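Local coordinates for protein SGNH-hydrolase family esterase (PDB 7C2A) that hydrolyses esters as a member of the SGNH-hydrolase family, and may have lysophospholipase activity, at residues 7-12 against 70-75. Numbering follows the deposited sequence.
Sequences VILAFG and DKPELA
V7 to L9 runs parallel to the entry into strand 74-78, and L9 pairs with A75 at a CA to CA distance of 4.6 Å. Two backbone bonds join the edges: E73 N gives to V7 O at 2.8 Å, and L9 N gives to L74 O at 2.9 Å. The second is nearly straight, 163° at the hydrogen. The side chain of E73 also bonds to the backbone of strand 6-12. Its OE1 takes V7 N at 2.9 Å, and the N-H comes from above the carboxylate plane. CG lies beside the backbone N (chi1 -58°) and the chain is extended beyond it, crossing the V7 side chain at about a right angle. OE2 forms a salt bridge with R6, so the carboxylate holds two successive residues of strand 6-12. An alanine at E73 would probably leave V7 N without this acceptor and R6 without its charged mate. Strand 74-78 is central in the five-stranded parallel sheet of the SGNH-hydrolase fold, and strand 6-12 lies between it and the edge strand 42-48. Helix 54-66, which lies between them in sequence, packs on the face that carries L9; A75, on the same face, touches I109. On that face L9 CB meets P72 CG at 3.9 Å. The L9 side chain also touches V64 and L65 of the helix. On the other face I8 CG2 packs against L74 CD2 at 4.2 Å. V7 spreads its methyls over the turn: CG2 meets D70 CB at 3.9 Å, while CG1 faces P72 CA. The carboxylate of D70 pairs with R43 of strand 42-48.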
loop_
_atom_site.group_PDB
_atom_site.type_symbol
_atom_site.label_atom_id
_atom_site.label_comp_id
_atom_site.label_asym_id
_atom_site.label_seq_id
_atom_site.Cartn_x
_atom_site.Cartn_y
_atom_site.Cartn_z
ATOM N N VAL A 7 4.239 -15.374 14.252
ATOM C CA VAL A 7 4.554 -15.069 12.865
ATOM C C VAL A 7 3.429 -14.258 12.237
ATOM O O VAL A 7 2.268 -14.684 12.230
ATOM C CB VAL A 7 4.834 -16.356 12.084
ATOM C CG1 VAL A 7 5.098 -16.045 10.630
ATOM C CG2 VAL A 7 6.017 -17.099 12.716
ATOM N N ILE A 8 3.773 -13.093 11.694
ATOM C CA ILE A 8 2.818 -12.214 11.028
ATOM C C ILE A 8 3.323 -11.959 9.618
ATOM O O ILE A 8 4.495 -11.633 9.430
ATOM C CB ILE A 8 2.652 -10.877 11.776
ATOM C CG1 ILE A 8 2.191 -11.119 13.219
ATOM C CG2 ILE A 8 1.693 -9.956 11.020
ATOM C CD1 ILE A 8 2.156 -9.868 14.082
ATOM N N LEU A 9 2.448 -12.126 8.628
ATOM C CA LEU A 9 2.785 -11.794 7.247
ATOM C C LEU A 9 2.359 -10.361 6.947
ATOM O O LEU A 9 1.180 -10.029 7.078
ATOM C CB LEU A 9 2.053 -12.749 6.309
ATOM C CG LEU A 9 2.276 -12.473 4.823
ATOM C CD1 LEU A 9 3.735 -12.705 4.445
ATOM C CD2 LEU A 9 1.365 -13.328 3.946
ATOM N N ALA A 10 3.305 -9.519 6.543
ATOM C CA ALA A 10 3.012 -8.157 6.097
ATOM C C ALA A 10 3.050 -8.162 4.571
ATOM O O ALA A 10 4.120 -8.115 3.964
ATOM C CB ALA A 10 4.009 -7.171 6.702
ATOM N N PHE A 11 1.873 -8.246 3.949
ATOM C CA PHE A 11 1.744 -8.450 2.507
ATOM C C PHE A 11 1.289 -7.135 1.891
ATOM O O PHE A 11 0.125 -6.758 2.039
ATOM C CB PHE A 11 0.731 -9.566 2.250
ATOM C CG PHE A 11 0.709 -10.062 0.830
ATOM C CD1 PHE A 11 1.726 -10.863 0.341
ATOM C CD2 PHE A 11 -0.342 -9.731 -0.027
ATOM C CE1 PHE A 11 1.708 -11.334 -0.976
ATOM C CE2 PHE A 11 -0.375 -10.199 -1.337
ATOM C CZ PHE A 11 0.649 -10.994 -1.815
ATOM N N GLY A 12 2.188 -6.428 1.224
ATOM C CA GLY A 12 1.862 -5.110 0.733
ATOM C C GLY A 12 2.803 -4.592 -0.319
ATOM O O GLY A 12 3.459 -5.355 -1.024
ATOM N N ASP A 70 7.148 -21.182 8.496
ATOM C CA ASP A 70 6.143 -21.159 9.546
ATOM C C ASP A 70 4.901 -20.467 9.014
ATOM O O ASP A 70 4.981 -19.339 8.512
ATOM C CB ASP A 70 6.628 -20.371 10.760
ATOM C CG ASP A 70 7.880 -20.944 11.364
ATOM O OD1 ASP A 70 7.929 -22.174 11.603
ATOM O OD2 ASP A 70 8.816 -20.148 11.604
ATOM N N LYS A 71 3.765 -21.120 9.151
ATOM C CA LYS A 71 2.523 -20.566 8.643
ATOM C C LYS A 71 2.195 -19.268 9.375
ATOM O O LYS A 71 2.250 -19.224 10.615
ATOM C CB LYS A 71 1.404 -21.570 8.873
ATOM C CG LYS A 71 0.095 -21.183 8.247
ATOM C CD LYS A 71 -0.958 -22.231 8.543
ATOM C CE LYS A 71 -2.214 -21.945 7.760
ATOM N NZ LYS A 71 -3.210 -23.044 7.930
ATOM N N PRO A 72 1.844 -18.200 8.665
ATOM C CA PRO A 72 1.475 -16.960 9.352
ATOM C C PRO A 72 0.285 -17.161 10.270
ATOM O O PRO A 72 -0.674 -17.864 9.944
ATOM C CB PRO A 72 1.133 -16.012 8.200
ATOM C CG PRO A 72 1.948 -16.528 7.047
ATOM C CD PRO A 72 1.904 -18.024 7.202
ATOM N N GLU A 73 0.361 -16.516 11.428
ATOM C CA GLU A 73 -0.725 -16.511 12.389
ATOM C C GLU A 73 -1.653 -15.311 12.210
ATOM O O GLU A 73 -2.744 -15.286 12.784
ATOM C CB GLU A 73 -0.146 -16.582 13.810
ATOM C CG GLU A 73 0.732 -17.827 14.010
ATOM C CD GLU A 73 1.516 -17.813 15.312
ATOM O OE1 GLU A 73 2.752 -17.625 15.257
ATOM O OE2 GLU A 73 0.893 -18.013 16.376
ATOM N N LEU A 74 -1.254 -14.356 11.383
ATOM C CA LEU A 74 -2.050 -13.205 10.996
ATOM C C LEU A 74 -1.433 -12.722 9.698
ATOM O O LEU A 74 -0.209 -12.725 9.561
ATOM C CB LEU A 74 -1.948 -12.086 12.040
ATOM C CG LEU A 74 -2.518 -10.718 11.661
ATOM C CD1 LEU A 74 -4.023 -10.782 11.497
ATOM C CD2 LEU A 74 -2.160 -9.677 12.713
ATOM N N ALA A 75 -2.280 -12.321 8.753
ATOM C CA ALA A 75 -1.834 -11.699 7.512
ATOM C C ALA A 75 -2.381 -10.285 7.463
ATOM O O ALA A 75 -3.597 -10.085 7.561
ATOM C CB ALA A 75 -2.327 -12.474 6.287
#